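Local coordinates for protein phosphodiesterase (Salpingoeca rosetta, PDB 7D7P) that belongs to the phosphodiesterase family with the all-helical HD-type fold and binds a zinc ion, with a magnesium ion also present in the model, at residues Lys272-Asn283 against Met300-Leu308. Residues are numbered along the deposited sequence; the frame is centred on the assembly and turned at random.
Sequences KRWSARLQKEFN and MRGNDEESL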
loop_
_atom_site.group_PDB
_atom_site.type_symbol
_atom_site.label_atom_id
_atom_site.label_comp_id
_atom_site.label_asym_id
_atom_site.label_seq_id
_atom_site.Cartn_x
_atom_site.Cartn_y
_atom_site.Cartn_z
ATOM N N LYS A 272 -16.948 4.293 -8.868
ATOM C CA LYS A 272 -16.452 5.205 -9.894
ATOM C C LYS A 272 -17.358 6.421 -10.061
ATOM O O LYS A 272 -16.866 7.544 -10.226
ATOM C CB LYS A 272 -16.303 4.464 -11.223
ATOM C CG LYS A 272 -15.566 5.258 -12.286
ATOM C CD LYS A 272 -15.609 4.553 -13.632
ATOM C CE LYS A 272 -14.607 5.161 -14.595
ATOM N NZ LYS A 272 -14.699 6.648 -14.610
ATOM N N ARG A 273 -18.678 6.221 -10.038
ATOM C CA ARG A 273 -19.593 7.339 -10.260
ATOM C C ARG A 273 -19.513 8.360 -9.131
ATOM O O ARG A 273 -19.524 9.570 -9.380
ATOM C CB ARG A 273 -21.027 6.828 -10.412
ATOM C CG ARG A 273 -21.275 6.040 -11.687
ATOM C CD ARG A 273 -22.647 5.384 -11.673
ATOM N NE ARG A 273 -23.725 6.353 -11.844
ATOM C CZ ARG A 273 -25.017 6.064 -11.722
ATOM N NH1 ARG A 273 -25.399 4.830 -11.417
ATOM N NH2 ARG A 273 -25.930 7.010 -11.898
ATOM N N TRP A 274 -19.440 7.893 -7.884
ATOM C CA TRP A 274 -19.366 8.818 -6.759
ATOM C C TRP A 274 -18.001 9.491 -6.683
ATOM O O TRP A 274 -17.908 10.680 -6.357
ATOM C CB TRP A 274 -19.678 8.086 -5.455
ATOM C CG TRP A 274 -21.135 7.810 -5.250
ATOM C CD1 TRP A 274 -21.792 6.642 -5.508
ATOM C CD2 TRP A 274 -22.117 8.721 -4.741
ATOM N NE1 TRP A 274 -23.124 6.767 -5.189
ATOM C CE2 TRP A 274 -23.350 8.034 -4.717
ATOM C CE3 TRP A 274 -22.076 10.048 -4.304
ATOM C CZ2 TRP A 274 -24.528 8.630 -4.272
ATOM C CZ3 TRP A 274 -23.251 10.640 -3.863
ATOM C CH2 TRP A 274 -24.459 9.931 -3.851
ATOM N N SER A 275 -16.931 8.749 -6.981
ATOM C CA SER A 275 -15.595 9.341 -6.965
ATOM C C SER A 275 -15.452 10.411 -8.040
ATOM O O SER A 275 -14.805 11.440 -7.819
ATOM C CB SER A 275 -14.532 8.259 -7.144
ATOM O OG SER A 275 -14.396 7.481 -5.967
ATOM N N ALA A 276 -16.043 10.182 -9.216
ATOM C CA ALA A 276 -16.021 11.198 -10.262
ATOM C C ALA A 276 -16.809 12.435 -9.853
ATOM O O ALA A 276 -16.474 13.549 -10.273
ATOM C CB ALA A 276 -16.571 10.626 -11.569
ATOM N N ARG A 277 -17.853 12.259 -9.039
ATOM C CA ARG A 277 -18.612 13.401 -8.544
ATOM C C ARG A 277 -17.815 14.193 -7.515
ATOM O O ARG A 277 -17.885 15.426 -7.486
ATOM C CB ARG A 277 -19.941 12.925 -7.954
ATOM C CG ARG A 277 -20.922 12.462 -9.014
ATOM C CD ARG A 277 -22.110 11.724 -8.423
ATOM N NE ARG A 277 -23.158 11.533 -9.421
ATOM C CZ ARG A 277 -24.209 12.335 -9.560
ATOM N NH1 ARG A 277 -24.351 13.383 -8.759
ATOM N NH2 ARG A 277 -25.116 12.091 -10.496
ATOM N N LEU A 278 -17.049 13.503 -6.663
ATOM C CA LEU A 278 -16.203 14.205 -5.702
ATOM C C LEU A 278 -15.090 14.970 -6.406
ATOM O O LEU A 278 -14.750 16.091 -6.007
ATOM C CB LEU A 278 -15.620 13.215 -4.694
ATOM C CG LEU A 278 -14.820 13.832 -3.542
ATOM C CD1 LEU A 278 -15.735 14.641 -2.628
ATOM C CD2 LEU A 278 -14.064 12.766 -2.754
ATOM N N GLN A 279 -14.505 14.376 -7.450
ATOM C CA GLN A 279 -13.478 15.067 -8.222
ATOM C C GLN A 279 -14.019 16.359 -8.824
ATOM O O GLN A 279 -13.309 17.369 -8.882
ATOM C CB GLN A 279 -12.941 14.144 -9.319
ATOM C CG GLN A 279 -11.744 14.701 -10.082
ATOM C CD GLN A 279 -11.389 13.867 -11.303
ATOM O OE1 GLN A 279 -12.261 13.477 -12.077
ATOM N NE2 GLN A 279 -10.104 13.583 -11.472
ATOM N N LYS A 280 -15.279 16.347 -9.267
ATOM C CA LYS A 280 -15.882 17.558 -9.816
ATOM C C LYS A 280 -15.969 18.658 -8.767
ATOM O O LYS A 280 -15.747 19.837 -9.073
ATOM C CB LYS A 280 -17.267 17.244 -10.384
ATOM C CG LYS A 280 -17.841 18.352 -11.251
ATOM C CD LYS A 280 -19.235 18.003 -11.743
ATOM C CE LYS A 280 -19.356 18.196 -13.247
ATOM N NZ LYS A 280 -20.777 18.166 -13.692
ATOM N N GLU A 281 -16.292 18.296 -7.522
ATOM C CA GLU A 281 -16.281 19.279 -6.444
ATOM C C GLU A 281 -14.870 19.794 -6.187
ATOM O O GLU A 281 -14.669 20.999 -5.988
ATOM C CB GLU A 281 -16.871 18.674 -5.172
ATOM C CG GLU A 281 -18.340 18.323 -5.284
ATOM C CD GLU A 281 -18.964 17.984 -3.946
ATOM O OE1 GLU A 281 -18.256 18.055 -2.917
ATOM O OE2 GLU A 281 -20.167 17.649 -3.927
ATOM N N PHE A 282 -13.882 18.897 -6.188
ATOM C CA PHE A 282 -12.497 19.321 -6.008
ATOM C C PHE A 282 -12.082 20.312 -7.090
ATOM O O PHE A 282 -11.442 21.329 -6.797
ATOM C CB PHE A 282 -11.565 18.107 -6.013
ATOM C CG PHE A 282 -11.660 17.250 -4.776
ATOM C CD1 PHE A 282 -12.452 17.628 -3.705
ATOM C CD2 PHE A 282 -10.946 16.066 -4.687
ATOM C CE1 PHE A 282 -12.537 16.840 -2.573
ATOM C CE2 PHE A 282 -11.025 15.275 -3.556
ATOM C CZ PHE A 282 -11.822 15.663 -2.498
ATOM N N ASN A 283 -12.448 20.038 -8.346
ATOM C CA ASN A 283 -12.069 20.926 -9.442
ATOM C C ASN A 283 -12.757 22.279 -9.325
ATOM O O ASN A 283 -12.147 23.317 -9.614
ATOM C CB ASN A 283 -12.398 20.274 -10.787
ATOM C CG ASN A 283 -11.636 18.983 -11.011
ATOM O OD1 ASN A 283 -10.594 18.747 -10.398
ATOM N ND2 ASN A 283 -12.151 18.139 -11.897
ATOM N N MET A 300 -6.286 18.154 -5.775
ATOM C CA MET A 300 -7.596 18.601 -6.233
ATOM C C MET A 300 -7.587 19.131 -7.660
ATOM O O MET A 300 -8.660 19.420 -8.200
ATOM C CB MET A 300 -8.142 19.682 -5.296
ATOM C CG MET A 300 -8.605 19.167 -3.943
ATOM S SD MET A 300 -9.607 20.386 -3.075
ATOM C CE MET A 300 -10.024 19.485 -1.582
ATOM N N ARG A 301 -6.416 19.263 -8.284
ATOM C CA ARG A 301 -6.348 19.846 -9.618
ATOM C C ARG A 301 -6.673 18.836 -10.713
ATOM O O ARG A 301 -7.185 19.223 -11.769
ATOM C CB ARG A 301 -4.962 20.451 -9.856
ATOM C CG ARG A 301 -4.593 21.558 -8.879
ATOM C CD ARG A 301 -3.229 22.148 -9.203
ATOM N NE ARG A 301 -2.852 23.212 -8.275
ATOM C CZ ARG A 301 -3.195 24.487 -8.424
ATOM N NH1 ARG A 301 -3.927 24.862 -9.463
ATOM N NH2 ARG A 301 -2.810 25.390 -7.532
ATOM N N GLY A 302 -6.384 17.556 -10.486
ATOM C CA GLY A 302 -6.639 16.528 -11.477
ATOM C C GLY A 302 -8.091 16.445 -11.905
ATOM O O GLY A 302 -8.988 16.359 -11.060
ATOM N N ASN A 303 -8.336 16.465 -13.218
ATOM C CA ASN A 303 -9.691 16.534 -13.746
ATOM C C ASN A 303 -9.984 15.476 -14.805
ATOM O O ASN A 303 -10.989 15.594 -15.514
ATOM C CB ASN A 303 -9.965 17.928 -14.322
ATOM C CG ASN A 303 -9.068 18.259 -15.501
ATOM O OD1 ASN A 303 -8.050 17.606 -15.724
ATOM N ND2 ASN A 303 -9.440 19.288 -16.256
ATOM N N ASP A 304 -9.150 14.452 -14.936
ATOM C CA ASP A 304 -9.365 13.402 -15.924
ATOM C C ASP A 304 -9.467 12.047 -15.229
ATOM O O ASP A 304 -9.376 11.941 -14.004
ATOM C CB ASP A 304 -8.250 13.402 -16.975
ATOM C CG ASP A 304 -6.867 13.467 -16.359
ATOM O OD1 ASP A 304 -6.535 12.585 -15.539
ATOM O OD2 ASP A 304 -6.108 14.399 -16.700
ATOM N N GLU A 305 -9.660 11.002 -16.037
ATOM C CA GLU A 305 -9.824 9.658 -15.492
ATOM C C GLU A 305 -8.534 9.135 -14.872
ATOM O O GLU A 305 -8.582 8.393 -13.884
ATOM C CB GLU A 305 -10.310 8.705 -16.585
ATOM C CG GLU A 305 -10.818 7.369 -16.069
ATOM C CD GLU A 305 -11.399 6.501 -17.173
ATOM O OE1 GLU A 305 -10.730 6.328 -18.214
ATOM O OE2 GLU A 305 -12.527 5.994 -17.001
ATOM N N GLU A 306 -7.378 9.501 -15.433
ATOM C CA GLU A 306 -6.113 9.042 -14.872
ATOM C C GLU A 306 -5.872 9.639 -13.491
ATOM O O GLU A 306 -5.387 8.951 -12.586
ATOM C CB GLU A 306 -4.959 9.387 -15.814
ATOM C CG GLU A 306 -3.602 8.911 -15.318
ATOM C CD GLU A 306 -2.465 9.335 -16.225
ATOM O OE1 GLU A 306 -2.692 10.188 -17.109
ATOM O OE2 GLU A 306 -1.344 8.812 -16.057
ATOM N N SER A 307 -6.202 10.920 -13.313
ATOM C CA SER A 307 -6.082 11.535 -11.996
ATOM C C SER A 307 -7.044 10.896 -11.004
ATOM O O SER A 307 -6.710 10.732 -9.826
ATOM C CB SER A 307 -6.334 13.039 -12.093
ATOM O OG SER A 307 -5.329 13.675 -12.862
ATOM N N LEU A 308 -8.241 10.532 -11.466
ATOM C CA LEU A 308 -9.213 9.887 -10.589
ATOM C C LEU A 308 -8.678 8.561 -10.063
ATOM O O LEU A 308 -8.724 8.294 -8.855
ATOM C CB LEU A 308 -10.531 9.681 -11.337
ATOM C CG LEU A 308 -11.693 9.123 -10.517
ATOM C CD1 LEU A 308 -12.085 10.099 -9.416
ATOM C CD2 LEU A 308 -12.880 8.820 -11.418
HETATM O O HOH W 1 -8.561 13.264 -8.710
#
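The Phe282 ring lies between Met300 CE, over one face, and the carbonyl oxygen of Leu278, of the same helix, on the opposite face, both offset toward the rim; Met300 SD stands obliquely to the ring in a Met-aromatic contact. Met300 CE is 4.0 Å from the centroid of the Phe282 ring, a CH-pi contact; the extended Met300 side chain and that of Phe282 cross at about a right angle, CG meeting CG. Farther toward the start of 272-283, helix 268-291 of the all-helical phosphodiesterase domain receives the loop leading into helix 305-330 and its first turn. With CG anti to the backbone N (chi1 -173°), the extended Gln279 chain carries its amide to the loop carbonyls, where NE2 donates to Asp304 O at 3.1 Å, almost straight at 174° and in its own amide plane. Leu308 N reaches the same oxygen from the opposite face of the carbonyl, so two donors grip it. Leu308 is a knob among Lys272, Ser275, Ala276 and Gln279, its CD1 3.4 Å from Ser275 O; Trp348 of helix 336-359 also touches it. Lys272 NZ forms a salt bridge to Glu305 OE2 (3.3 Å), its hydrogen bond weak, while Glu305 OE1 bonds Tyr355 OH. Asp304 N-caps the helix: its OD1 accepts from Ser307 OG and, at 2.8 Å, from Ser307 N.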